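Local coordinates for protein cyanophage-like gp41-1 intein (Metagenome, PDB 6QAZ) that probably carries out protein splicing as a naturally split intein, excising itself from a precursor and joining the flanking sequences by a peptide bond, at residues L7-Q12 with Y120-L125; G3-K8 with K18-I23; V11-G16 with V25-L30. One frame throughout, in Å; residues are numbered along the deposited sequence.

Contact 1: residues L7-Q12 with Y120-L125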
ATOM      1  N   LEU A   7       6.721  -3.609   7.032  1.00 13.58           N
ATOM      2  CA  LEU A   7       8.059  -3.825   6.448  1.00 14.56           C
ATOM      3  C   LEU A   7       8.099  -4.967   5.442  1.00 14.12           C
ATOM      4  O   LEU A   7       8.938  -4.900   4.526  1.00 15.29           O
ATOM      5  CB  LEU A   7       9.065  -4.174   7.539  0.70 17.60           C
ATOM      6  CG  LEU A   7       9.887  -3.019   8.093  0.70 20.43           C
ATOM      7  CD1 LEU A   7       9.012  -2.115   8.888  0.70 19.79           C
ATOM      8  CD2 LEU A   7      11.035  -3.547   8.944  0.70 22.55           C
ATOM      9  N   LYS A   8       7.274  -5.984   5.592  1.00 14.17           N
ATOM     10  CA  LYS A   8       7.338  -7.177   4.745  1.00 14.73           C
ATOM     11  C   LYS A   8       6.418  -7.069   3.545  1.00 14.24           C
ATOM     12  O   LYS A   8       6.346  -8.014   2.747  1.00 15.88           O
ATOM     13  CB  LYS A   8       7.023  -8.414   5.565  1.00 17.32           C
ATOM     14  CG  LYS A   8       8.056  -8.627   6.679  1.00 21.78           C
ATOM     15  CD  LYS A   8       8.176  -9.941   7.316  1.00 23.97           C
ATOM     16  CE  LYS A   8       8.289 -11.149   6.404  1.00 25.41           C
ATOM     17  NZ  LYS A   8       9.633 -11.490   5.867  1.00 24.04           N
ATOM     18  N   THR A   9       5.731  -5.951   3.373  1.00 13.74           N
ATOM     19  CA  THR A   9       4.917  -5.726   2.171  1.00 13.33           C
ATOM     20  C   THR A   9       5.788  -5.891   0.940  1.00 13.01           C
ATOM     21  O   THR A   9       6.872  -5.295   0.889  1.00 14.64           O
ATOM     22  CB  THR A   9       4.362  -4.301   2.202  1.00 13.36           C
ATOM     23  OG1 THR A   9       3.639  -4.052   3.421  1.00 13.92           O
ATOM     24  CG2 THR A   9       3.443  -4.042   1.038  1.00 15.12           C
ATOM     25  N   GLN A  10       5.333  -6.622  -0.057  1.00 12.77           N
ATOM     26  CA  GLN A  10       6.108  -6.821  -1.282  1.00 12.93           C
ATOM     27  C   GLN A  10       5.666  -5.850  -2.371  1.00 12.99           C
ATOM     28  O   GLN A  10       4.482  -5.618  -2.588  1.00 14.68           O
ATOM     29  CB  GLN A  10       6.042  -8.243  -1.776  1.00 13.73           C
ATOM     30  CG  GLN A  10       6.842  -9.192  -0.900  1.00 14.87           C
ATOM     31  CD  GLN A  10       6.709 -10.603  -1.401  1.00 15.68           C
ATOM     32  OE1 GLN A  10       5.613 -11.180  -1.381  1.00 16.81           O
ATOM     33  NE2 GLN A  10       7.784 -11.173  -1.917  1.00 19.94           N
ATOM     34  N   VAL A  11       6.652  -5.303  -3.055  1.00 13.97           N
ATOM     35  CA  VAL A  11       6.445  -4.438  -4.234  1.00 14.07           C
ATOM     36  C   VAL A  11       7.242  -5.051  -5.380  1.00 13.89           C
ATOM     37  O   VAL A  11       8.211  -5.781  -5.172  1.00 15.64           O
ATOM     38  CB  VAL A  11       6.867  -2.993  -3.939  1.00 14.14           C
ATOM     39  CG1 VAL A  11       6.018  -2.419  -2.827  1.00 15.39           C
ATOM     40  CG2 VAL A  11       8.342  -2.870  -3.621  1.00 15.42           C
ATOM     41  N   GLN A  12       6.824  -4.755  -6.597  1.00 14.93           N
ATOM     42  CA  GLN A  12       7.411  -5.338  -7.802  0.50 15.48           C
ATOM     43  C   GLN A  12       8.400  -4.348  -8.426  1.00 14.72           C
ATOM     44  O   GLN A  12       7.980  -3.261  -8.837  1.00 15.46           O
ATOM     45  CB  GLN A  12       6.260  -5.672  -8.732  0.50 17.86           C
ATOM     46  CG  GLN A  12       6.685  -6.586  -9.847  0.50 19.68           C
ATOM     47  CD  GLN A  12       5.517  -7.129 -10.622  0.50 21.32           C
ATOM     48  OE1 GLN A  12       4.366  -7.156 -10.192  0.50 22.25           O
ATOM     49  NE2 GLN A  12       5.832  -7.585 -11.801  0.50 24.80           N
ATOM     50  N   TYR A 120       1.646  -1.232  -6.753  1.00 12.98           N
ATOM     51  CA  TYR A 120       1.060  -2.466  -6.233  1.00 13.36           C
ATOM     52  C   TYR A 120       1.863  -2.955  -5.028  1.00 13.04           C
ATOM     53  O   TYR A 120       3.092  -3.063  -5.058  1.00 14.06           O
ATOM     54  CB  TYR A 120       1.055  -3.545  -7.323  1.00 14.11           C
ATOM     55  CG  TYR A 120       0.008  -3.305  -8.401  1.00 14.27           C
ATOM     56  CD1 TYR A 120      -1.337  -3.424  -8.118  1.00 15.20           C
ATOM     57  CD2 TYR A 120       0.340  -2.940  -9.700  1.00 16.85           C
ATOM     58  CE1 TYR A 120      -2.328  -3.216  -9.056  1.00 17.31           C
ATOM     59  CE2 TYR A 120      -0.658  -2.736 -10.669  1.00 17.41           C
ATOM     60  CZ  TYR A 120      -1.990  -2.873 -10.332  1.00 17.90           C
ATOM     61  OH  TYR A 120      -3.027  -2.697 -11.235  1.00 21.00           O
ATOM     62  N   ALA A 121       1.150  -3.278  -3.973  1.00 13.12           N
ATOM     63  CA  ALA A 121       1.708  -3.715  -2.685  1.00 12.99           C
ATOM     64  C   ALA A 121       0.985  -5.002  -2.335  1.00 12.86           C
ATOM     65  O   ALA A 121      -0.244  -4.980  -2.165  1.00 13.10           O
ATOM     66  CB  ALA A 121       1.507  -2.632  -1.657  1.00 13.54           C
ATOM     67  N   ASN A 122       1.691  -6.116  -2.312  1.00 13.21           N
ATOM     68  CA  ASN A 122       1.013  -7.443  -2.206  1.00 13.44           C
ATOM     69  C   ASN A 122      -0.077  -7.570  -3.278  1.00 13.71           C
ATOM     70  O   ASN A 122      -1.133  -8.170  -3.033  1.00 14.48           O
ATOM     71  CB  ASN A 122       0.463  -7.684  -0.825  1.00 14.09           C
ATOM     72  CG  ASN A 122       1.504  -7.623   0.252  1.00 13.57           C
ATOM     73  OD1 ASN A 122       2.698  -7.805   0.017  1.00 14.53           O
ATOM     74  ND2 ASN A 122       1.071  -7.398   1.452  1.00 20.26           N
ATOM     75  N   ASP A 123       0.164  -7.013  -4.457  1.00 13.55           N
ATOM     76  CA  ASP A 123      -0.759  -7.099  -5.606  1.00 13.84           C
ATOM     77  C   ASP A 123      -2.032  -6.272  -5.406  1.00 13.45           C
ATOM     78  O   ASP A 123      -2.955  -6.404  -6.203  1.00 15.81           O
ATOM     79  CB  ASP A 123      -1.082  -8.523  -6.009  1.00 15.68           C
ATOM     80  CG  ASP A 123       0.091  -9.299  -6.504  1.00 20.32           C
ATOM     81  OD1 ASP A 123       0.894  -8.717  -7.218  1.00 22.72           O
ATOM     82  OD2 ASP A 123       0.162 -10.515  -6.234  1.00 24.28           O
ATOM     83  N   ILE A 124      -2.050  -5.385  -4.413  1.00 13.20           N
ATOM     84  CA  ILE A 124      -3.150  -4.439  -4.168  1.00 12.90           C
ATOM     85  C   ILE A 124      -2.649  -3.057  -4.569  1.00 12.78           C
ATOM     86  O   ILE A 124      -1.594  -2.634  -4.130  1.00 13.20           O
ATOM     87  CB  ILE A 124      -3.573  -4.452  -2.691  1.00 12.66           C
ATOM     88  CG1 ILE A 124      -4.016  -5.852  -2.260  1.00 13.24           C
ATOM     89  CG2 ILE A 124      -4.647  -3.412  -2.445  1.00 13.70           C
ATOM     90  CD1 ILE A 124      -4.294  -5.990  -0.788  1.00 14.27           C
ATOM     91  N   LEU A 125      -3.421  -2.328  -5.372  1.00 12.90           N
ATOM     92  CA  LEU A 125      -2.996  -0.976  -5.755  1.00 13.08           C
ATOM     93  C   LEU A 125      -3.135  -0.059  -4.553  1.00 12.83           C
ATOM     94  O   LEU A 125      -4.214   0.065  -3.937  1.00 13.47           O
ATOM     95  CB  LEU A 125      -3.836  -0.484  -6.921  1.00 13.39           C
ATOM     96  CG  LEU A 125      -3.309   0.776  -7.600  1.00 13.65           C
ATOM     97  CD1 LEU A 125      -1.943   0.581  -8.242  1.00 14.58           C
ATOM     98  CD2 LEU A 125      -4.309   1.219  -8.662  1.00 15.34           C
TER
HETATM   99  O   HOH W   1       3.097  -8.680   3.270  1.00 25.76           O
HETATM  100  O   HOH W   2       1.459  -5.678   4.181  1.00 15.53           O
HETATM  101  O   HOH W   3       2.848  -6.115  -5.384  1.00 16.68           O
HETATM  102  O   HOH W   4       3.286 -10.423  -0.459  1.00 23.19           O
HETATM  103  O   HOH W   5       4.916  -2.650  -7.002  1.00 17.53           O
HETATM  104  O   HOH W   6       2.532  -6.498  -8.078  1.00 24.17           O
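Gln-10 and Asn-122 pass each other with their CA atoms 5.2 Å apart, and Asn-122 N donates to Gln-10 O at 2.8 Å, almost straight and in the carbonyl plane. Ala-121 CA adds a weaker C-H contact to that same Gln-10 O at 3.4 Å. The return bond uses a side chain: Gln-10 N donates to Asn-122 OD1 at 2.9 Å, with 175° at the hydrogen, although the donor is tilted 31° from the plane of the side-chain amide. Asparagine suits this place because its short amide can stand in for a peptide carbonyl. Asn-122 CG stands anti to the carbonyl carbon, beside the backbone N (chi1 -58°). Water 4 also donates to Asn-122 OD1, at 2.7 Å, and links it to Gln-10 OE1, while Asn-122 ND2 is bonded to Glu-59 O. Thr-9 CG2 lies 3.6 Å from Ala-121 CB, the Thr-9 side chain crossing that of Asn-122 at about a right angle; the Thr-9 hydroxyl bonds Asp-6 O. Farther along, where the backbones diverge, water 5 accepts from Gln-12 N and donates to Tyr-120 O. Asn-122 and Asp-123 occupy the corners of a type I' turn from Ala-121 to Ile-124, whose positive phi values these small polar residues tolerate well. This is the tight two-residue beta hairpin joining strands 118-121 and 124-127, close to the C-terminus of the all-beta intein (HINT) fold.

Contact 2: residues G3-K8 with K18-I23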
ATOM      1  N   GLY A   3       1.305   8.277   6.901  0.55 17.98           N
ATOM      2  CA  GLY A   3       1.086   6.848   7.112  0.55 17.21           C
ATOM      3  C   GLY A   3       2.175   6.007   6.491  0.55 16.37           C
ATOM      4  O   GLY A   3       3.181   6.533   6.061  0.55 15.33           O
ATOM      5  N   ALA A   4       1.961   4.703   6.440  1.00 15.44           N
ATOM      6  CA  ALA A   4       3.063   3.765   6.255  1.00 13.84           C
ATOM      7  C   ALA A   4       2.530   2.344   6.115  1.00 13.58           C
ATOM      8  O   ALA A   4       1.356   2.052   6.407  1.00 14.52           O
ATOM      9  CB  ALA A   4       4.045   3.912   7.398  1.00 15.29           C
ATOM     10  N   LEU A   5       3.415   1.461   5.691  1.00 13.21           N
ATOM     11  CA  LEU A   5       3.131   0.072   5.338  1.00 13.17           C
ATOM     12  C   LEU A   5       4.021  -0.874   6.147  1.00 13.06           C
ATOM     13  O   LEU A   5       5.158  -0.574   6.504  1.00 13.61           O
ATOM     14  CB  LEU A   5       3.395  -0.156   3.859  1.00 13.70           C
ATOM     15  CG  LEU A   5       2.430   0.553   2.920  1.00 13.71           C
ATOM     16  CD1 LEU A   5       2.845   0.420   1.478  1.00 15.80           C
ATOM     17  CD2 LEU A   5       1.042   0.096   3.082  1.00 17.82           C
ATOM     18  N   ASP A   6       3.534  -2.108   6.344  1.00 13.26           N
ATOM     19  CA  ASP A   6       4.355  -3.126   7.014  1.00 13.41           C
ATOM     20  C   ASP A   6       5.660  -3.333   6.281  1.00 13.12           C
ATOM     21  O   ASP A   6       5.704  -3.346   5.040  1.00 13.62           O
ATOM     22  CB  ASP A   6       3.569  -4.420   7.102  1.00 14.49           C
ATOM     23  CG  ASP A   6       4.263  -5.436   7.956  1.00 15.06           C
ATOM     24  OD1 ASP A   6       4.258  -5.229   9.180  1.00 17.41           O
ATOM     25  OD2 ASP A   6       4.861  -6.383   7.391  1.00 16.30           O
ATOM     26  N   LEU A   7       6.721  -3.609   7.032  1.00 13.58           N
ATOM     27  CA  LEU A   7       8.059  -3.825   6.448  1.00 14.56           C
ATOM     28  C   LEU A   7       8.099  -4.967   5.442  1.00 14.12           C
ATOM     29  O   LEU A   7       8.938  -4.900   4.526  1.00 15.29           O
ATOM     30  CB  LEU A   7       9.065  -4.174   7.539  0.70 17.60           C
ATOM     31  CG  LEU A   7       9.887  -3.019   8.093  0.70 20.43           C
ATOM     32  CD1 LEU A   7       9.012  -2.115   8.888  0.70 19.79           C
ATOM     33  CD2 LEU A   7      11.035  -3.547   8.944  0.70 22.55           C
ATOM     34  N   LYS A   8       7.274  -5.984   5.592  1.00 14.17           N
ATOM     35  CA  LYS A   8       7.338  -7.177   4.745  1.00 14.73           C
ATOM     36  C   LYS A   8       6.418  -7.069   3.545  1.00 14.24           C
ATOM     37  O   LYS A   8       6.346  -8.014   2.747  1.00 15.88           O
ATOM     38  CB  LYS A   8       7.023  -8.414   5.565  1.00 17.32           C
ATOM     39  CG  LYS A   8       8.056  -8.627   6.679  1.00 21.78           C
ATOM     40  CD  LYS A   8       8.176  -9.941   7.316  1.00 23.97           C
ATOM     41  CE  LYS A   8       8.289 -11.149   6.404  1.00 25.41           C
ATOM     42  NZ  LYS A   8       9.633 -11.490   5.867  1.00 24.04           N
ATOM     43  N   LYS A  18      10.419  -7.200  -4.095  1.00 14.88           N
ATOM     44  CA  LYS A  18      11.229  -6.776  -2.950  1.00 14.89           C
ATOM     45  C   LYS A  18      10.318  -6.460  -1.774  1.00 14.52           C
ATOM     46  O   LYS A  18       9.230  -5.918  -1.974  1.00 15.66           O
ATOM     47  CB  LYS A  18      12.054  -5.520  -3.268  0.60 15.46           C
ATOM     48  CG  LYS A  18      13.123  -5.700  -4.321  0.60 16.57           C
ATOM     49  CD  LYS A  18      14.064  -4.517  -4.426  0.60 18.28           C
ATOM     50  CE  LYS A  18      15.067  -4.662  -5.551  0.60 19.89           C
ATOM     51  NZ  LYS A  18      16.074  -3.580  -5.547  0.60 20.64           N
ATOM     52  N   GLU A  19      10.776  -6.743  -0.567  1.00 14.80           N
ATOM     53  CA  GLU A  19      10.086  -6.223   0.614  1.00 14.37           C
ATOM     54  C   GLU A  19      10.344  -4.729   0.693  1.00 14.19           C
ATOM     55  O   GLU A  19      11.455  -4.231   0.413  1.00 14.90           O
ATOM     56  CB  GLU A  19      10.540  -6.913   1.891  1.00 15.63           C
ATOM     57  CG  GLU A  19      10.071  -8.368   1.939  1.00 17.36           C
ATOM     58  CD  GLU A  19      10.449  -9.124   3.222  1.00 21.41           C
ATOM     59  OE1 GLU A  19      11.225  -8.591   4.046  1.00 25.42           O
ATOM     60  OE2 GLU A  19       9.927 -10.224   3.445  1.00 27.99           O
ATOM     61  N   ILE A  20       9.323  -3.975   1.083  1.00 13.93           N
ATOM     62  CA  ILE A  20       9.421  -2.515   1.039  1.00 14.48           C
ATOM     63  C   ILE A  20      10.507  -2.018   1.996  1.00 14.88           C
ATOM     64  O   ILE A  20      11.087  -0.953   1.736  1.00 15.44           O
ATOM     65  CB  ILE A  20       8.047  -1.879   1.262  1.00 14.41           C
ATOM     66  CG1 ILE A  20       8.022  -0.436   0.783  1.00 16.12           C
ATOM     67  CG2 ILE A  20       7.563  -2.062   2.673  1.00 14.53           C
ATOM     68  CD1 ILE A  20       6.682   0.213   0.855  1.00 17.15           C
ATOM     69  N   SER A  21      10.791  -2.739   3.071  1.00 15.33           N
ATOM     70  CA  SER A  21      11.894  -2.375   3.972  1.00 17.14           C
ATOM     71  C   SER A  21      13.246  -2.366   3.271  1.00 16.44           C
ATOM     72  O   SER A  21      14.175  -1.785   3.818  1.00 18.86           O
ATOM     73  CB  SER A  21      11.939  -3.352   5.137  1.00 20.71           C
ATOM     74  OG  SER A  21      12.239  -4.664   4.648  1.00 21.89           O
ATOM     75  N   ASN A  22      13.372  -3.007   2.115  1.00 15.37           N
ATOM     76  CA  ASN A  22      14.636  -3.074   1.376  1.00 15.53           C
ATOM     77  C   ASN A  22      14.657  -2.063   0.218  1.00 14.99           C
ATOM     78  O   ASN A  22      15.674  -1.996  -0.457  1.00 17.21           O
ATOM     79  CB  ASN A  22      14.874  -4.494   0.891  1.00 15.93           C
ATOM     80  CG  ASN A  22      15.077  -5.482   2.012  1.00 16.73           C
ATOM     81  OD1 ASN A  22      15.616  -5.125   3.063  1.00 18.60           O
ATOM     82  ND2 ASN A  22      14.644  -6.724   1.839  1.00 19.44           N
ATOM     83  N   ILE A  23      13.589  -1.338  -0.018  1.00 14.63           N
ATOM     84  CA  ILE A  23      13.523  -0.369  -1.133  1.00 14.90           C
ATOM     85  C   ILE A  23      14.430   0.818  -0.810  1.00 15.38           C
ATOM     86  O   ILE A  23      14.523   1.272   0.338  1.00 17.03           O
ATOM     87  CB  ILE A  23      12.068   0.038  -1.364  1.00 15.27           C
ATOM     88  CG1 ILE A  23      11.302  -1.072  -2.068  1.00 15.84           C
ATOM     89  CG2 ILE A  23      11.946   1.387  -2.082  1.00 17.42           C
ATOM     90  CD1 ILE A  23      11.642  -1.243  -3.521  1.00 16.95           C
TER
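Lys-8 reaches Glu-19 by bending its chain twice near the tip: chi3 (49°) turns CE and chi4 (83°) turns NZ, whereas Glu-19 stays extended beyond CG. The two side chains lie alongside each other, pointing the same way, and Lys-8 NZ meets Glu-19 OE2 at 2.7 Å on the syn lone pair, the side of the other oxygen. A long, flexible lysine and a carboxylate suit a salt bridge at this outer margin of the contact.

The backbone link is made by Leu-7 O, which accepts from Ser-21 N at 3.2 Å in its carbonyl plane, on a lone pair, with 156° at the hydrogen. Serine's short side chain puts its hydroxyl close to the same oxygen, a weak and unsettled partner. Beside this bond, in the Leu-7 conformer described here, CB, CG and CD2 of the leucine gather round Ser-21 CB, with CG nearest at 3.6 Å. Ser-21 belongs to a short 3-10 turn over residues 20-22, in which Asn-22 N bonds Glu-19 O.

Deeper in, Ile-20 presents two groups to the chain: its CG2 methyl sits 3.3 Å from Asp-6 O, and its CD1 touches Leu-5 CD1 at 3.9 Å, the two side chains crossing at about a right angle. Ile-20 also packs on Ile-109 and Ile-111 of the long strand 93-113. Asp-6 makes an Asx turn, its OD2 accepting from Lys-8 N at 3.0 Å from above the carboxylate plane, while OD1 forms a salt bridge with Arg-106.

With an arginine on one oxygen and a peptide N-H on the other, Asp-6 is probably stabilised as the anion; the contact thus grades from apolar contacts inside, through backbone bonding, to a charged pair at the surface.

Contact 3: residues V11-G16 with V25-L30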
ATOM      1  N   VAL A  11       6.652  -5.303  -3.055  1.00 13.97           N
ATOM      2  CA  VAL A  11       6.445  -4.438  -4.234  1.00 14.07           C
ATOM      3  C   VAL A  11       7.242  -5.051  -5.380  1.00 13.89           C
ATOM      4  O   VAL A  11       8.211  -5.781  -5.172  1.00 15.64           O
ATOM      5  CB  VAL A  11       6.867  -2.993  -3.939  1.00 14.14           C
ATOM      6  CG1 VAL A  11       6.018  -2.419  -2.827  1.00 15.39           C
ATOM      7  CG2 VAL A  11       8.342  -2.870  -3.621  1.00 15.42           C
ATOM      8  N   GLN A  12       6.824  -4.755  -6.597  1.00 14.93           N
ATOM      9  CA  GLN A  12       7.411  -5.338  -7.802  0.50 15.48           C
ATOM     10  C   GLN A  12       8.400  -4.348  -8.426  1.00 14.72           C
ATOM     11  O   GLN A  12       7.980  -3.261  -8.837  1.00 15.46           O
ATOM     12  CB  GLN A  12       6.260  -5.672  -8.732  0.50 17.86           C
ATOM     13  CG  GLN A  12       6.685  -6.586  -9.847  0.50 19.68           C
ATOM     14  CD  GLN A  12       5.517  -7.129 -10.622  0.50 21.32           C
ATOM     15  OE1 GLN A  12       4.366  -7.156 -10.192  0.50 22.25           O
ATOM     16  NE2 GLN A  12       5.832  -7.585 -11.801  0.50 24.80           N
ATOM     17  N   THR A  13       9.661  -4.727  -8.502  1.00 15.82           N
ATOM     18  CA  THR A  13      10.680  -3.939  -9.208  1.00 15.92           C
ATOM     19  C   THR A  13      10.973  -4.642 -10.510  1.00 17.49           C
ATOM     20  O   THR A  13      10.676  -5.833 -10.676  1.00 18.49           O
ATOM     21  CB  THR A  13      11.939  -3.738  -8.372  1.00 16.78           C
ATOM     22  OG1 THR A  13      12.728  -4.930  -8.405  1.00 18.24           O
ATOM     23  CG2 THR A  13      11.642  -3.291  -6.967  1.00 17.08           C
ATOM     24  N   PRO A  14      11.731  -4.009 -11.416  1.00 18.22           N
ATOM     25  CA  PRO A  14      12.176  -4.730 -12.609  1.00 20.87           C
ATOM     26  C   PRO A  14      13.083  -5.923 -12.291  1.00 21.92           C
ATOM     27  O   PRO A  14      13.298  -6.735 -13.167  1.00 28.43           O
ATOM     28  CB  PRO A  14      12.856  -3.642 -13.450  1.00 21.34           C
ATOM     29  CG  PRO A  14      12.190  -2.348 -12.981  1.00 19.68           C
ATOM     30  CD  PRO A  14      12.052  -2.558 -11.491  1.00 17.59           C
ATOM     31  N   GLN A  15      13.722  -5.917 -11.127  1.00 21.89           N
ATOM     32  CA  GLN A  15      14.626  -7.005 -10.687  1.00 25.38           C
ATOM     33  C   GLN A  15      13.867  -8.056  -9.855  1.00 25.72           C
ATOM     34  O   GLN A  15      14.532  -9.016  -9.418  1.00 35.44           O
ATOM     35  CB  GLN A  15      15.772  -6.388  -9.891  1.00 30.33           C
ATOM     36  CG  GLN A  15      16.628  -5.409 -10.699  1.00 35.25           C
ATOM     37  CD  GLN A  15      16.051  -4.015 -10.863  1.00 30.59           C
ATOM     38  OE1 GLN A  15      15.301  -3.493 -10.025  1.00 29.99           O
ATOM     39  NE2 GLN A  15      16.422  -3.391 -11.977  1.00 36.84           N
ATOM     40  N   GLY A  16      12.542  -7.967  -9.715  1.00 21.35           N
ATOM     41  CA  GLY A  16      11.729  -8.941  -8.971  1.00 21.29           C
ATOM     42  C   GLY A  16      11.058  -8.298  -7.798  1.00 17.38           C
ATOM     43  O   GLY A  16      11.119  -7.086  -7.583  1.00 18.04           O
ATOM     44  N   VAL A  25      15.924   4.755  -2.541  1.00 16.23           N
ATOM     45  CA  VAL A  25      15.738   5.813  -3.538  1.00 16.57           C
ATOM     46  C   VAL A  25      16.394   5.371  -4.831  1.00 17.37           C
ATOM     47  O   VAL A  25      17.511   4.840  -4.840  1.00 17.81           O
ATOM     48  CB  VAL A  25      16.314   7.141  -3.045  0.80 19.56           C
ATOM     49  CG1 VAL A  25      16.354   8.185  -4.161  0.80 24.05           C
ATOM     50  CG2 VAL A  25      15.586   7.659  -1.811  0.80 20.47           C
ATOM     51  N   GLY A  26      15.679   5.603  -5.928  1.00 17.38           N
ATOM     52  CA  GLY A  26      16.115   5.197  -7.267  1.00 19.09           C
ATOM     53  C   GLY A  26      15.563   3.871  -7.722  1.00 18.13           C
ATOM     54  O   GLY A  26      15.612   3.607  -8.928  1.00 21.29           O
ATOM     55  N   ASP A  27      15.057   3.039  -6.815  1.00 16.48           N
ATOM     56  CA  ASP A  27      14.331   1.829  -7.243  1.00 16.18           C
ATOM     57  C   ASP A  27      13.119   2.237  -8.077  1.00 15.10           C
ATOM     58  O   ASP A  27      12.632   3.363  -8.006  1.00 15.85           O
ATOM     59  CB  ASP A  27      13.829   0.997  -6.064  0.54 16.05           C
ATOM     60  CG  ASP A  27      14.732  -0.114  -5.536  0.54 17.65           C
ATOM     61  OD1 ASP A  27      15.174  -0.960  -6.326  0.54 20.73           O
ATOM     62  OD2 ASP A  27      15.011  -0.103  -4.306  0.54 17.92           O
ATOM     63  N   LEU A  28      12.638   1.294  -8.858  1.00 15.41           N
ATOM     64  CA  LEU A  28      11.422   1.429  -9.668  1.00 15.22           C
ATOM     65  C   LEU A  28      10.388   0.422  -9.165  1.00 14.65           C
ATOM     66  O   LEU A  28      10.754  -0.751  -8.993  1.00 15.83           O
ATOM     67  CB  LEU A  28      11.775   1.170 -11.129  1.00 15.85           C
ATOM     68  CG  LEU A  28      12.536   2.301 -11.828  1.00 17.18           C
ATOM     69  CD1 LEU A  28      13.178   1.803 -13.092  1.00 21.02           C
ATOM     70  CD2 LEU A  28      11.630   3.493 -12.117  1.00 19.00           C
ATOM     71  N   VAL A  29       9.157   0.873  -8.939  1.00 14.31           N
ATOM     72  CA  VAL A  29       8.087  -0.004  -8.423  1.00 14.20           C
ATOM     73  C   VAL A  29       6.899   0.036  -9.349  1.00 13.93           C
ATOM     74  O   VAL A  29       6.489   1.111  -9.827  1.00 14.68           O
ATOM     75  CB  VAL A  29       7.716   0.335  -6.979  1.00 14.46           C
ATOM     76  CG1 VAL A  29       8.861  -0.008  -6.040  1.00 15.71           C
ATOM     77  CG2 VAL A  29       7.247   1.760  -6.790  1.00 14.63           C
ATOM     78  N   LEU A  30       6.305  -1.126  -9.582  1.00 14.06           N
ATOM     79  CA  LEU A  30       5.235  -1.248 -10.579  1.00 14.49           C
ATOM     80  C   LEU A  30       3.932  -0.682 -10.036  1.00 13.88           C
ATOM     81  O   LEU A  30       3.523  -1.004  -8.916  1.00 14.22           O
ATOM     82  CB  LEU A  30       5.042  -2.716 -10.947  1.00 15.14           C
ATOM     83  CG  LEU A  30       4.018  -2.963 -12.046  1.00 16.98           C
ATOM     84  CD1 LEU A  30       4.453  -2.377 -13.378  1.00 19.24           C
ATOM     85  CD2 LEU A  30       3.749  -4.447 -12.184  1.00 20.26           C
TER
HETATM   86  O   HOH W   5       4.916  -2.650  -7.002  1.00 17.53           O
HETATM   87  O   HOH W   7      14.490  -1.098  -8.924  1.00 23.45           O
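The hairpin of strands 10-13 and 16-19 lays its first arm across strand 28-31, Gln-12 against Leu-30 and Thr-13 against Val-29. The short strand axes approach to 4.7 Å with 121° between their directions, a skewed crossing with a single direct hydrogen bond: Leu-30 N to Gln-12 O, 2.8 Å, nearly along the C=O axis (163°) but bent at the hydrogen (145°). Val-29 CA also approaches Gln-12 O, at 3.3 Å, and Thr-13 CA lies 3.2 Å from Leu-28 O. That Leu-28 carbonyl is buried without a hydrogen-bond partner in the model; Pro-14, which has no N-H to offer, places CD beside it and crosses Leu-28 at about a right angle.

Gln-12 and Leu-30 run side by side, and each has CG anti to its backbone N. In the Gln-12 conformer described, OE1 is 3.4 Å from Leu-30 CD2 and is bonded to Lys-90. On the core side, CG2 of the beta-branched Val-11 meets Val-29 CG1 at 3.8 Å. At the hairpin end, Gly-16 O accepts from both Thr-13 N and Thr-13 OG1, the hydroxyl at 2.8 Å. The type I turn from Thr-13 to Gly-16, with proline at its first corner and glycine closing it at positive phi, is a beta-hairpin turn, here packed across a strand of the larger antiparallel sheet.

Three successive pieces of the N-terminal region enter these contacts in overlapping order: 3-8 in contact 2, 7-12 in contact 1 and 11-16 in contact 3. Contacts 1 and 2, centres about 8 Å apart, share Leu-7 and Lys-8; contacts 1 and 3, about 11 Å apart, share Val-11, Gln-12 and water 5. The hairpin of strands 10-13 and 16-19 runs through all three, its arms paired by Lys-18 N to Val-11 O. In the conformers described, a Lys-18 to Asp-27 salt bridge ties contact 2 to contact 3. Contact 1 brings residues near the C-terminus against the N-terminal region, consistent with an intein fold in which both ends must meet for splicing.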